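Local coordinates for protease 2A (Rhinovirus C, PDB 5X45), which probably acts as a chymotrypsin-like cysteine protease that cleaves the viral polyprotein, and carries a structural zinc ion, at residues M7-R12 / I118-A123. Numbering follows the deposited sequence.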
ATOM      1  N   MET A   7       9.110  -3.146  -1.506  1.00 28.56           N
ATOM      2  CA  MET A   7       8.186  -2.047  -1.213  1.00 37.49           C
ATOM      3  C   MET A   7       7.318  -1.692  -2.429  1.00 39.80           C
ATOM      4  O   MET A   7       7.116  -0.519  -2.734  1.00 45.18           O
ATOM      5  CB  MET A   7       8.958  -0.798  -0.772  1.00 38.44           C
ATOM      6  CG  MET A   7      10.069  -1.039   0.238  1.00 33.85           C
ATOM      7  SD  MET A   7       9.450  -1.493   1.855  1.00 44.94           S
ATOM      8  CE  MET A   7       9.151   0.110   2.603  1.00 43.64           C
ATOM      9  N   PHE A   8       6.866  -2.701  -3.157  1.00 33.22           N
ATOM     10  CA  PHE A   8       6.010  -2.493  -4.311  1.00 31.91           C
ATOM     11  C   PHE A   8       5.264  -3.793  -4.550  1.00 33.54           C
ATOM     12  O   PHE A   8       5.627  -4.820  -3.991  1.00 32.49           O
ATOM     13  CB  PHE A   8       6.818  -2.083  -5.558  1.00 29.36           C
ATOM     14  CG  PHE A   8       7.893  -3.073  -5.945  1.00 27.88           C
ATOM     15  CD1 PHE A   8       7.591  -4.182  -6.730  1.00 30.04           C
ATOM     16  CD2 PHE A   8       9.211  -2.891  -5.530  1.00 30.00           C
ATOM     17  CE1 PHE A   8       8.588  -5.105  -7.079  1.00 36.96           C
ATOM     18  CE2 PHE A   8      10.217  -3.806  -5.885  1.00 30.25           C
ATOM     19  CZ  PHE A   8       9.905  -4.910  -6.650  1.00 30.72           C
ATOM     20  N   VAL A   9       4.234  -3.748  -5.387  1.00 34.45           N
ATOM     21  CA  VAL A   9       3.493  -4.948  -5.742  1.00 25.16           C
ATOM     22  C   VAL A   9       3.643  -5.238  -7.224  1.00 31.39           C
ATOM     23  O   VAL A   9       3.358  -4.387  -8.057  1.00 39.41           O
ATOM     24  CB  VAL A   9       2.006  -4.813  -5.386  1.00 36.14           C
ATOM     25  CG1 VAL A   9       1.261  -6.091  -5.713  1.00 25.41           C
ATOM     26  CG2 VAL A   9       1.854  -4.442  -3.915  1.00 24.18           C
ATOM     27  N   HIS A  10       4.080  -6.449  -7.547  1.00 40.60           N
ATOM     28  CA  HIS A  10       4.374  -6.813  -8.927  1.00 38.02           C
ATOM     29  C   HIS A  10       3.544  -8.017  -9.364  1.00 29.81           C
ATOM     30  O   HIS A  10       3.882  -9.161  -9.063  1.00 31.00           O
ATOM     31  CB  HIS A  10       5.868  -7.099  -9.073  1.00 29.98           C
ATOM     32  CG  HIS A  10       6.307  -7.323 -10.486  1.00 38.03           C
ATOM     33  ND1 HIS A  10       7.582  -7.749 -10.804  1.00 46.56           N
ATOM     34  CD2 HIS A  10       5.654  -7.175 -11.657  1.00 35.53           C
ATOM     35  CE1 HIS A  10       7.689  -7.858 -12.117  1.00 42.90           C
ATOM     36  NE2 HIS A  10       6.538  -7.516 -12.660  1.00 46.54           N
ATOM     37  N   THR A  11       2.457  -7.756 -10.079  1.00 29.75           N
ATOM     38  CA  THR A  11       1.573  -8.827 -10.534  1.00 31.22           C
ATOM     39  C   THR A  11       2.003  -9.331 -11.906  1.00 33.46           C
ATOM     40  O   THR A  11       3.051  -8.918 -12.411  1.00 33.89           O
ATOM     41  CB  THR A  11       0.110  -8.358 -10.597  1.00 32.47           C
ATOM     42  OG1 THR A  11      -0.027  -7.352 -11.609  1.00 30.40           O
ATOM     43  CG2 THR A  11      -0.339  -7.806  -9.244  1.00 28.78           C
ATOM     44  N   ARG A  12       1.186 -10.198 -12.513  1.00 41.07           N
ATOM     45  CA  ARG A  12       1.511 -10.764 -13.828  1.00 47.58           C
ATOM     46  C   ARG A  12       1.682  -9.684 -14.889  1.00 49.24           C
ATOM     47  O   ARG A  12       2.500  -9.809 -15.807  1.00 61.18           O
ATOM     48  CB  ARG A  12       0.427 -11.724 -14.313  1.00 40.40           C
ATOM     49  CG  ARG A  12       0.885 -12.527 -15.526  1.00 59.75           C
ATOM     50  CD  ARG A  12      -0.257 -12.906 -16.467  1.00 80.99           C
ATOM     51  NE  ARG A  12      -0.816 -14.236 -16.233  1.00 98.45           N
ATOM     52  CZ  ARG A  12      -2.092 -14.555 -16.447  1.00 99.07           C
ATOM     53  NH1 ARG A  12      -2.519 -15.788 -16.206  1.00 96.66           N
ATOM     54  NH2 ARG A  12      -2.941 -13.641 -16.907  1.00 96.37           N
ATOM     55  N   ILE A 118      -3.201  -7.275  -0.534  1.00 24.91           N
ATOM     56  CA  ILE A 118      -4.397  -6.447  -0.613  1.00 32.82           C
ATOM     57  C   ILE A 118      -4.094  -4.974  -0.348  1.00 33.23           C
ATOM     58  O   ILE A 118      -4.963  -4.128  -0.538  1.00 38.93           O
ATOM     59  CB  ILE A 118      -5.488  -6.903   0.396  1.00 31.81           C
ATOM     60  CG1 ILE A 118      -4.968  -6.808   1.829  1.00 31.03           C
ATOM     61  CG2 ILE A 118      -5.974  -8.307   0.081  1.00 24.66           C
ATOM     62  CD1 ILE A 118      -5.997  -7.166   2.869  1.00 41.65           C
ATOM     63  N   GLY A 119      -2.873  -4.662   0.073  1.00 21.10           N
ATOM     64  CA  GLY A 119      -2.553  -3.298   0.451  1.00 20.64           C
ATOM     65  C   GLY A 119      -1.086  -2.938   0.561  1.00 27.34           C
ATOM     66  O   GLY A 119      -0.209  -3.798   0.493  1.00 28.34           O
ATOM     67  N   MET A 120      -0.830  -1.643   0.712  1.00 25.77           N
ATOM     68  CA  MET A 120       0.518  -1.105   0.889  1.00 24.90           C
ATOM     69  C   MET A 120       0.485  -0.006   1.935  1.00 29.18           C
ATOM     70  O   MET A 120      -0.437   0.810   1.947  1.00 24.95           O
ATOM     71  CB  MET A 120       1.066  -0.522  -0.411  1.00 28.53           C
ATOM     72  CG  MET A 120       1.752  -1.491  -1.343  1.00 43.37           C
ATOM     73  SD  MET A 120       2.535  -0.606  -2.729  1.00 59.79           S
ATOM     74  CE  MET A 120       1.131   0.289  -3.399  1.00 51.51           C
ATOM     75  N   ILE A 121       1.478   0.030   2.810  1.00 26.35           N
ATOM     76  CA  ILE A 121       1.555   1.118   3.776  1.00 28.87           C
ATOM     77  C   ILE A 121       1.646   2.446   3.038  1.00 28.62           C
ATOM     78  O   ILE A 121       2.447   2.593   2.115  1.00 27.58           O
ATOM     79  CB  ILE A 121       2.760   0.987   4.702  1.00 30.09           C
ATOM     80  CG1 ILE A 121       2.646  -0.285   5.543  1.00 25.14           C
ATOM     81  CG2 ILE A 121       2.887   2.248   5.561  1.00 26.90           C
ATOM     82  CD1 ILE A 121       3.782  -0.470   6.509  1.00 27.20           C
ATOM     83  N   THR A 122       0.815   3.404   3.435  1.00 32.43           N
ATOM     84  CA  THR A 122       0.788   4.704   2.781  1.00 31.57           C
ATOM     85  C   THR A 122       0.987   5.837   3.782  1.00 33.57           C
ATOM     86  O   THR A 122       1.379   6.948   3.420  1.00 49.37           O
ATOM     87  CB  THR A 122      -0.533   4.900   2.039  1.00 24.02           C
ATOM     88  OG1 THR A 122      -0.458   6.065   1.215  1.00 28.04           O
ATOM     89  CG2 THR A 122      -1.688   5.021   3.023  1.00 23.72           C
ATOM     90  N   ALA A 123       0.716   5.532   5.045  1.00 34.77           N
ATOM     91  CA  ALA A 123       0.843   6.474   6.144  1.00 33.26           C
ATOM     92  C   ALA A 123       0.666   5.719   7.454  1.00 37.02           C
ATOM     93  O   ALA A 123       0.175   4.594   7.461  1.00 46.84           O
ATOM     94  CB  ALA A 123      -0.184   7.582   6.027  1.00 29.26           C
TER
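M120 reaches from the barrel strand 116-124 to V9 and the backbone at F8. The side chains of V9 and M120 lie aslant to each other. V9 touches with one methyl branch. Its CG2 lies 3.9 Å from CG of M120 and 4.1 Å from SD of M120, so one methyl rests on the middle of the thioether chain. The first torsion of V9 (chi1 -178°) turns CG1 anti to the backbone N. This sets CG2 beside that N, anti to the carbonyl carbon, where it meets M120.

M120 extends through CG and bends only at its end (chi3 -56°). SD also approaches the main chain, with CA of F8 4.3 Å from SD of M120. The ring of F8 takes no part. CB of F8 points away from strand 116-124, and the ring lies beside its own chain, with CB of H10 in plane at its edge.

The CA atoms of F8 and M120 are 7.7 Å from each other. The short strand 9-10 is instead paired with strand 14-18, where V9 bonds through its backbone to Y16.

The contact joins the four-stranded N-terminal sheet to the six-stranded barrel, consistent with the two-domain plan of chymotrypsin-like proteases. It is buried near the centre of the chain. The zinc ion, held by C53, C55, C113 and H115, is about 14 Å from the V9 side chain, so this contact does not form the metal site. Across these segments the chemistry is apolar: a methyl lies against the CG methylene of M120, with the sulfur a little farther off and near CA of F8. Such a contact rests on van der Waals and hydrophobic forces, which depend on close fit more than on direction.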